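Local coordinates for beta-galactosidase (Streptococcus pneumoniae, PDB 4CU9), which hydrolyses terminal beta-galactosides and is represented here by its carbohydrate-binding module, which probably attaches the enzyme to glycans, at residues W163-K168 / V174-M179; R47-W52 / P60-G65; A139-D142 / G146-I149. All blocks are in the same frame, centred on the assembly; numbering follows the deposited sequence.

In the fold
The three contacts sample different levels of one galactose-binding-like beta domain. Contacts 1 and 2 are neighbours in its interior, with centres about 5 Å apart: strand 160-166 pairs with strand 61-70, and strand 173-182 with strand 49-50. They are directly joined where Met165 N lies 2.8 Å from Val62 O and Val174 N lies 2.8 Å from Asn51 OD1, both probable hydrogen bonds. Contact 1 also carries two ligands of the bound calcium, and the Trp49 side chain of contact 2 is about 8 Å from that ion. Contact 3 closes a surface loop, its centre about 13 Å from that of contact 1 and about 18 Å from that of contact 2.

Contact 1: residues W163-K168 / V174-M179; sequences WRMERK and VAMIEM. With CA (calcium ion), chain C.
Met165, Val174 and Met176 form an apolar cluster between the two strands. The sulfur of Met165 lies 4.0 Å from CG1 of Val174, while its terminal methyl reaches Met176: Met165 CE is 4.0 Å from Met176 SD. A turn at chi3 of Met165 (-74°) folds CE out of line with the rest of the chain; methionines suit such an interior because their unbranched, flexible chains can be turned to fit against one another. Branched Val174 fills the other end, its CG2 resting on the backbone of Arg167, 3.8 Å from CA. The Arg167 guanidinium is directed elsewhere, its NH2 hydrogen-bonded to Ser57 O.

A Met-aromatic contact joins the remaining pair. Met179 brings its sulfur to the edge of the Trp163 indole, in the ring plane, with SD 5.0 Å from the five-membered ring centroid, and its CE comes within 3.8 Å of Trp163 CD1. A polarisable thioether and a broad indole suit this buried site.

Metal coordination occupies the corner at 177. Ile177 O and Glu178 OE1 bind calcium at 2.3 and 2.2 Å, joined by a water, Tyr37 O, Asp40 OD1 and Asp42 O. Glu178 OE2 accepts a hydrogen bond from Gly41 N, which probably steadies the carboxylate. Ile177 and Glu178 together face His85, a classic beta bulge, here turning a corner at the calcium site of a galactose-binding-like beta-sandwich.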
loop_
_atom_site.group_PDB
_atom_site.type_symbol
_atom_site.label_atom_id
_atom_site.label_comp_id
_atom_site.label_asym_id
_atom_site.label_seq_id
_atom_site.Cartn_x
_atom_site.Cartn_y
_atom_site.Cartn_z
ATOM N N TRP A 163 2.785 -1.310 -3.448
ATOM C CA TRP A 163 3.467 -2.546 -3.131
ATOM C C TRP A 163 2.445 -3.655 -3.295
ATOM O O TRP A 163 1.334 -3.628 -2.662
ATOM C CB TRP A 163 4.015 -2.535 -1.700
ATOM C CG TRP A 163 5.137 -1.602 -1.493
ATOM C CD1 TRP A 163 5.063 -0.334 -1.084
ATOM C CD2 TRP A 163 6.511 -1.858 -1.775
ATOM N NE1 TRP A 163 6.307 0.229 -1.042
ATOM C CE2 TRP A 163 7.222 -0.690 -1.476
ATOM C CE3 TRP A 163 7.207 -2.960 -2.245
ATOM C CZ2 TRP A 163 8.610 -0.609 -1.585
ATOM C CZ3 TRP A 163 8.615 -2.868 -2.363
ATOM C CH2 TRP A 163 9.275 -1.696 -2.018
ATOM N N ARG A 164 2.768 -4.593 -4.181
ATOM C CA ARG A 164 1.955 -5.796 -4.402
ATOM C C ARG A 164 2.550 -6.894 -3.541
ATOM O O ARG A 164 3.689 -7.318 -3.734
ATOM C CB ARG A 164 1.895 -6.175 -5.872
ATOM C CG ARG A 164 1.088 -7.462 -6.163
ATOM C CD ARG A 164 0.766 -7.557 -7.639
ATOM N NE ARG A 164 1.955 -7.632 -8.478
ATOM C CZ ARG A 164 2.730 -8.703 -8.612
ATOM N NH1 ARG A 164 2.462 -9.853 -7.991
ATOM N NH2 ARG A 164 3.781 -8.645 -9.403
ATOM N N MET A 165 1.802 -7.300 -2.526
ATOM C CA MET A 165 2.342 -8.131 -1.450
ATOM C C MET A 165 1.588 -9.465 -1.325
ATOM O O MET A 165 0.470 -9.628 -1.816
ATOM C CB MET A 165 2.244 -7.367 -0.145
ATOM C CG MET A 165 3.036 -6.053 -0.111
ATOM S SD MET A 165 2.696 -5.011 1.363
ATOM C CE MET A 165 1.087 -4.351 1.008
ATOM N N GLU A 166 2.246 -10.423 -0.696
ATOM C CA GLU A 166 1.621 -11.684 -0.340
ATOM C C GLU A 166 1.746 -11.872 1.130
ATOM O O GLU A 166 2.847 -11.742 1.711
ATOM C CB GLU A 166 2.271 -12.844 -1.069
ATOM C CG GLU A 166 2.013 -12.793 -2.577
ATOM C CD GLU A 166 2.524 -14.028 -3.323
ATOM O OE1 GLU A 166 2.892 -15.035 -2.684
ATOM O OE2 GLU A 166 2.545 -13.983 -4.573
ATOM N N ARG A 167 0.618 -12.147 1.760
ATOM C CA ARG A 167 0.644 -12.557 3.153
ATOM C C ARG A 167 1.424 -13.836 3.367
ATOM O O ARG A 167 1.554 -14.685 2.460
ATOM C CB ARG A 167 -0.763 -12.719 3.721
ATOM C CG ARG A 167 -1.552 -13.890 3.148
ATOM C CD ARG A 167 -2.905 -14.051 3.862
ATOM N NE ARG A 167 -3.719 -15.057 3.169
ATOM C CZ ARG A 167 -3.503 -16.360 3.238
ATOM N NH1 ARG A 167 -2.517 -16.853 4.008
ATOM N NH2 ARG A 167 -4.270 -17.196 2.536
ATOM N N LYS A 168 1.924 -13.996 4.589
ATOM C CA LYS A 168 2.528 -15.277 4.979
ATOM C C LYS A 168 1.476 -16.381 5.100
ATOM O O LYS A 168 0.326 -16.134 5.495
ATOM C CB LYS A 168 3.311 -15.156 6.298
ATOM C CG LYS A 168 4.435 -14.162 6.232
ATOM C CD LYS A 168 5.188 -14.047 7.553
ATOM C CE LYS A 168 6.387 -13.110 7.391
ATOM N NZ LYS A 168 7.126 -12.910 8.654
ATOM N N VAL A 174 -1.816 -8.945 5.801
ATOM C CA VAL A 174 -0.655 -8.054 5.939
ATOM C C VAL A 174 -1.083 -6.864 6.772
ATOM O O VAL A 174 -2.245 -6.398 6.686
ATOM C CB VAL A 174 -0.123 -7.598 4.549
ATOM C CG1 VAL A 174 1.103 -6.655 4.655
ATOM C CG2 VAL A 174 0.215 -8.804 3.699
ATOM N N ALA A 175 -0.156 -6.348 7.584
ATOM C CA ALA A 175 -0.410 -5.168 8.386
ATOM C C ALA A 175 0.699 -4.128 8.263
ATOM O O ALA A 175 1.898 -4.474 8.223
ATOM C CB ALA A 175 -0.614 -5.549 9.852
ATOM N N MET A 176 0.300 -2.868 8.131
ATOM C CA MET A 176 1.238 -1.771 7.985
ATOM C C MET A 176 0.833 -0.564 8.761
ATOM O O MET A 176 -0.367 -0.212 8.847
ATOM C CB MET A 176 1.422 -1.315 6.512
ATOM C CG MET A 176 1.808 -2.378 5.530
ATOM S SD MET A 176 2.206 -1.744 3.876
ATOM C CE MET A 176 3.741 -0.926 4.144
ATOM N N ILE A 177 1.856 0.111 9.276
ATOM C CA ILE A 177 1.663 1.338 10.030
ATOM C C ILE A 177 1.941 2.580 9.196
ATOM O O ILE A 177 1.379 3.627 9.458
ATOM C CB ILE A 177 2.556 1.300 11.290
ATOM C CG1 ILE A 177 1.992 0.265 12.258
ATOM C CG2 ILE A 177 2.663 2.654 11.973
ATOM C CD1 ILE A 177 3.034 -0.228 13.251
ATOM N N GLU A 178 2.862 2.469 8.243
ATOM C CA GLU A 178 3.180 3.580 7.379
ATOM C C GLU A 178 3.768 3.099 6.064
ATOM O O GLU A 178 4.477 2.098 6.004
ATOM C CB GLU A 178 4.120 4.582 8.074
ATOM C CG GLU A 178 4.203 5.950 7.400
ATOM C CD GLU A 178 3.024 6.867 7.667
ATOM O OE1 GLU A 178 2.110 6.518 8.472
ATOM O OE2 GLU A 178 3.009 7.977 7.089
ATOM N N MET A 179 3.442 3.835 5.010
ATOM C CA MET A 179 4.021 3.592 3.693
ATOM C C MET A 179 4.264 4.963 3.097
ATOM O O MET A 179 3.332 5.761 3.027
ATOM C CB MET A 179 3.042 2.806 2.835
ATOM C CG MET A 179 3.421 2.688 1.388
ATOM S SD MET A 179 2.203 1.843 0.394
ATOM C CE MET A 179 2.046 0.235 1.118
HETATM CA CA CA C . 0.642 5.745 9.972
HETATM O O HOH W 1 -0.459 4.982 11.857
#

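Contact 2: residues R47-W52 / P60-G65; sequences RRWTNW and PEVSAG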
loop_
_atom_site.group_PDB
_atom_site.type_symbol
_atom_site.label_atom_id
_atom_site.label_comp_id
_atom_site.label_asym_id
_atom_site.label_seq_id
_atom_site.Cartn_x
_atom_site.Cartn_y
_atom_site.Cartn_z
ATOM N N ARG A 47 -2.766 2.326 15.130
ATOM C CA ARG A 47 -3.327 2.917 13.925
ATOM C C ARG A 47 -2.686 2.248 12.720
ATOM O O ARG A 47 -1.672 2.706 12.198
ATOM C CB ARG A 47 -3.080 4.412 13.897
ATOM C CG ARG A 47 -3.812 5.194 14.985
ATOM C CD ARG A 47 -3.316 6.628 15.072
ATOM N NE ARG A 47 -3.463 7.381 13.803
ATOM C CZ ARG A 47 -4.541 8.103 13.467
ATOM N NH1 ARG A 47 -5.591 8.174 14.278
ATOM N NH2 ARG A 47 -4.571 8.770 12.314
ATOM N N ARG A 48 -3.271 1.152 12.275
ATOM C CA ARG A 48 -2.684 0.403 11.169
ATOM C C ARG A 48 -3.704 0.123 10.071
ATOM O O ARG A 48 -4.913 0.191 10.290
ATOM C CB ARG A 48 -2.096 -0.899 11.683
ATOM C CG ARG A 48 -3.138 -1.767 12.349
ATOM C CD ARG A 48 -2.541 -2.664 13.376
ATOM N NE ARG A 48 -3.596 -3.493 13.961
ATOM C CZ ARG A 48 -3.955 -3.489 15.244
ATOM N NH1 ARG A 48 -3.351 -2.729 16.133
ATOM N NH2 ARG A 48 -4.923 -4.286 15.639
ATOM N N TRP A 49 -3.188 -0.104 8.878
ATOM C CA TRP A 49 -3.938 -0.703 7.816
ATOM C C TRP A 49 -3.678 -2.203 7.867
ATOM O O TRP A 49 -2.558 -2.656 8.061
ATOM C CB TRP A 49 -3.508 -0.144 6.455
ATOM C CG TRP A 49 -4.041 -0.976 5.344
ATOM C CD1 TRP A 49 -5.282 -0.907 4.800
ATOM C CD2 TRP A 49 -3.377 -2.036 4.701
ATOM N NE1 TRP A 49 -5.419 -1.850 3.814
ATOM C CE2 TRP A 49 -4.260 -2.563 3.738
ATOM C CE3 TRP A 49 -2.086 -2.580 4.806
ATOM C CZ2 TRP A 49 -3.912 -3.617 2.913
ATOM C CZ3 TRP A 49 -1.746 -3.617 3.992
ATOM C CH2 TRP A 49 -2.657 -4.144 3.062
ATOM N N THR A 50 -4.725 -2.965 7.596
ATOM C CA THR A 50 -4.607 -4.376 7.481
ATOM C C THR A 50 -5.672 -4.852 6.497
ATOM O O THR A 50 -6.670 -4.146 6.250
ATOM C CB THR A 50 -4.973 -4.864 8.895
ATOM O OG1 THR A 50 -3.829 -4.941 9.771
ATOM C CG2 THR A 50 -5.863 -5.940 8.931
ATOM N N ASN A 51 -5.462 -6.028 5.928
ATOM C CA ASN A 51 -6.541 -6.695 5.128
ATOM C C ASN A 51 -6.955 -7.980 5.798
ATOM O O ASN A 51 -7.393 -8.920 5.143
ATOM C CB ASN A 51 -6.065 -6.997 3.710
ATOM C CG ASN A 51 -5.047 -8.118 3.680
ATOM O OD1 ASN A 51 -4.207 -8.234 4.588
ATOM N ND2 ASN A 51 -5.111 -8.956 2.641
ATOM N N TRP A 52 -6.819 -8.013 7.125
ATOM C CA TRP A 52 -7.201 -9.170 7.927
ATOM C C TRP A 52 -8.685 -9.523 7.663
ATOM O O TRP A 52 -9.565 -8.658 7.519
ATOM C CB TRP A 52 -7.026 -8.894 9.442
ATOM C CG TRP A 52 -7.302 -10.130 10.284
ATOM C CD1 TRP A 52 -6.433 -11.128 10.555
ATOM C CD2 TRP A 52 -8.541 -10.491 10.900
ATOM N NE1 TRP A 52 -7.043 -12.113 11.299
ATOM C CE2 TRP A 52 -8.346 -11.736 11.533
ATOM C CE3 TRP A 52 -9.804 -9.883 10.974
ATOM C CZ2 TRP A 52 -9.360 -12.386 12.234
ATOM C CZ3 TRP A 52 -10.817 -10.532 11.664
ATOM C CH2 TRP A 52 -10.590 -11.777 12.288
ATOM N N PRO A 60 -2.936 -15.195 -1.658
ATOM C CA PRO A 60 -2.328 -14.403 -0.578
ATOM C C PRO A 60 -2.097 -12.936 -0.950
ATOM O O PRO A 60 -1.658 -12.153 -0.139
ATOM C CB PRO A 60 -1.003 -15.129 -0.361
ATOM C CG PRO A 60 -0.654 -15.550 -1.736
ATOM C CD PRO A 60 -1.936 -16.102 -2.261
ATOM N N GLU A 61 -2.384 -12.553 -2.172
ATOM C CA GLU A 61 -2.020 -11.223 -2.653
ATOM C C GLU A 61 -2.897 -10.114 -2.114
ATOM O O GLU A 61 -4.102 -10.257 -2.040
ATOM C CB GLU A 61 -2.026 -11.188 -4.185
ATOM C CG GLU A 61 -1.658 -9.815 -4.743
ATOM C CD GLU A 61 -1.625 -9.816 -6.266
ATOM O OE1 GLU A 61 -0.875 -10.627 -6.821
ATOM O OE2 GLU A 61 -2.283 -8.990 -6.905
ATOM N N VAL A 62 -2.261 -9.005 -1.717
ATOM C CA VAL A 62 -2.948 -7.760 -1.416
ATOM C C VAL A 62 -2.005 -6.644 -1.860
ATOM O O VAL A 62 -0.795 -6.782 -1.749
ATOM C CB VAL A 62 -3.331 -7.670 0.090
ATOM C CG1 VAL A 62 -2.129 -7.816 1.005
ATOM C CG2 VAL A 62 -4.097 -6.401 0.434
ATOM N N SER A 63 -2.581 -5.559 -2.390
ATOM C CA SER A 63 -1.822 -4.375 -2.766
ATOM C C SER A 63 -2.241 -3.164 -1.981
ATOM O O SER A 63 -3.440 -2.970 -1.671
ATOM C CB SER A 63 -2.007 -4.083 -4.248
ATOM O OG SER A 63 -1.597 -5.186 -5.010
ATOM N N ALA A 64 -1.253 -2.368 -1.609
ATOM C CA ALA A 64 -1.542 -1.097 -0.955
ATOM C C ALA A 64 -0.576 -0.065 -1.506
ATOM O O ALA A 64 0.579 -0.395 -1.900
ATOM C CB ALA A 64 -1.476 -1.230 0.550
ATOM N N GLY A 65 -1.065 1.155 -1.667
ATOM C CA GLY A 65 -0.281 2.201 -2.273
ATOM C C GLY A 65 -0.675 3.632 -1.977
ATOM O O GLY A 65 -1.545 3.898 -1.117
HETATM O O HOH W 2 -3.367 -11.179 1.858
HETATM O O HOH W 3 -6.415 -9.159 -0.090
#
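Asn51 and Val62 touch at the centre of this contact, ND2 lying 3.4 Å from CB, in a galactose-binding-like beta-sandwich where strand 61-65 faces the short strand 49-50 across the interior. Just before that strand, Pro60 is reached through water 2, which receives a hydrogen from Asn51 ND2 and gives one to Pro60 O, 2.8 Å away. Glu61 repeats the pattern with its backbone: water 3 accepts from the same ND2 and donates to Glu61 O at 3.2 Å. An asparagine suits this margin because its amide nitrogen serves both waters while OD1 is engaged by Val174.

Val62 turns inward and packs against both partners. Besides meeting Asn51, it brings CG2, anti to the backbone N, to the edge of the Trp49 indole, near the ring plane, 3.7 Å from CZ2. The indole N-H of this buried tryptophan is hydrogen-bonded to Thr24 OG1.

Ala64 turns inward as well, and its small side chain lets the wide ring lie flat above it. This is a CH-pi contact: Ala64 CB sits 4.1 Å from the centroid of the six-membered ring, 13° off the normal, while Asn51 N lies over the opposite face.

Contact 3: residues A139-D142 / G146-I149; sequences ADKD and GDEI
Ile149 packs against Ala139, Asp140, Lys141 and Asp142, its two branches shared among the four: CG2 between Ala139 and Asp140, CG1 and CD1 between Lys141 and Asp142. Its CG2 is 3.9 Å from Ala139 CB and 3.8 Å from Asp140 OD1. On the longer branch, CG1 is 3.9 Å from Lys141 CG, and the terminal CD1 comes to 3.7 Å from the backbone O of Asp142. A branched aliphatic residue suits this place, since it can cover a small methyl, a lysine stem and a stretch of backbone together, and Ile149 is the buried member of an otherwise largely solvent-facing set.

The two segments are the arms of the loop that connects strand 132-139 to strand 149-158, an antiparallel beta hairpin at the surface of the domain. At its base Asp140 OD1 accepts a hydrogen bond from Asn150 N, which holds the carboxylate beside Ile149.

Lys141 spans the arms nearer the tip. With CG set between the backbone N and the carbonyl carbon (chi1 62°) and a bend at chi3 (78°), its chain passes Ile149 and carries the ammonium to Glu148 O, a weak hydrogen bond with NZ at 3.3 Å. Asp147 is crossed at about a right angle, Lys141 NZ standing 4.6 Å from its OD1, beyond a salt bridge. The CB of Glu148 points away from 139-142, and its carboxylate is in a salt bridge through OE2 with Lys83 NZ.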
loop_
_atom_site.group_PDB
_atom_site.type_symbol
_atom_site.label_atom_id
_atom_site.label_comp_id
_atom_site.label_asym_id
_atom_site.label_seq_id
_atom_site.Cartn_x
_atom_site.Cartn_y
_atom_site.Cartn_z
ATOM N N ALA A 139 16.230 -3.008 -0.317
ATOM C CA ALA A 139 15.802 -2.648 1.048
ATOM C C ALA A 139 17.032 -2.729 1.997
ATOM O O ALA A 139 17.948 -3.549 1.777
ATOM C CB ALA A 139 14.693 -3.551 1.525
ATOM N N ASP A 140 17.046 -1.879 3.013
ATOM C CA ASP A 140 18.167 -1.799 3.967
ATOM C C ASP A 140 18.146 -2.891 5.045
ATOM O O ASP A 140 19.150 -3.120 5.717
ATOM C CB ASP A 140 18.274 -0.395 4.610
ATOM C CG ASP A 140 17.116 -0.051 5.568
ATOM O OD1 ASP A 140 16.080 -0.743 5.591
ATOM O OD2 ASP A 140 17.232 0.959 6.306
ATOM N N LYS A 141 17.005 -3.551 5.233
ATOM C CA LYS A 141 16.933 -4.620 6.197
ATOM C C LYS A 141 15.882 -5.649 5.814
ATOM O O LYS A 141 15.207 -5.503 4.787
ATOM C CB LYS A 141 16.714 -4.056 7.582
ATOM C CG LYS A 141 15.437 -3.281 7.769
ATOM C CD LYS A 141 15.450 -2.577 9.116
ATOM C CE LYS A 141 16.297 -1.338 9.082
ATOM N NZ LYS A 141 16.036 -0.487 10.276
ATOM N N ASP A 142 15.780 -6.689 6.628
ATOM C CA ASP A 142 14.848 -7.783 6.360
ATOM C C ASP A 142 13.410 -7.275 6.381
ATOM O O ASP A 142 13.084 -6.371 7.113
ATOM C CB ASP A 142 14.956 -8.872 7.430
ATOM C CG ASP A 142 16.226 -9.691 7.301
ATOM O OD1 ASP A 142 16.920 -9.578 6.274
ATOM O OD2 ASP A 142 16.520 -10.443 8.253
ATOM N N GLY A 146 8.365 -4.247 12.871
ATOM C CA GLY A 146 9.238 -3.667 13.889
ATOM C C GLY A 146 9.768 -2.348 13.414
ATOM O O GLY A 146 9.072 -1.364 13.463
ATOM N N ASP A 147 11.001 -2.324 12.945
ATOM C CA ASP A 147 11.642 -1.082 12.539
ATOM C C ASP A 147 11.122 -0.692 11.174
ATOM O O ASP A 147 10.723 -1.547 10.387
ATOM C CB ASP A 147 13.157 -1.267 12.433
ATOM C CG ASP A 147 13.841 -1.144 13.748
ATOM O OD1 ASP A 147 13.863 -0.023 14.290
ATOM O OD2 ASP A 147 14.364 -2.160 14.233
ATOM N N GLU A 148 11.168 0.599 10.898
ATOM C CA GLU A 148 10.966 1.111 9.552
ATOM C C GLU A 148 12.044 0.593 8.594
ATOM O O GLU A 148 13.230 0.513 8.945
ATOM C CB GLU A 148 10.925 2.646 9.615
ATOM C CG GLU A 148 11.342 3.400 8.386
ATOM C CD GLU A 148 11.194 4.894 8.583
ATOM O OE1 GLU A 148 10.032 5.315 8.744
ATOM O OE2 GLU A 148 12.228 5.615 8.574
ATOM N N ILE A 149 11.612 0.201 7.398
ATOM C CA ILE A 149 12.469 -0.328 6.356
ATOM C C ILE A 149 12.641 0.751 5.300
ATOM O O ILE A 149 11.664 1.380 4.889
ATOM C CB ILE A 149 11.862 -1.580 5.688
ATOM C CG1 ILE A 149 11.722 -2.728 6.696
ATOM C CG2 ILE A 149 12.715 -2.014 4.510
ATOM C CD1 ILE A 149 10.640 -3.721 6.323
#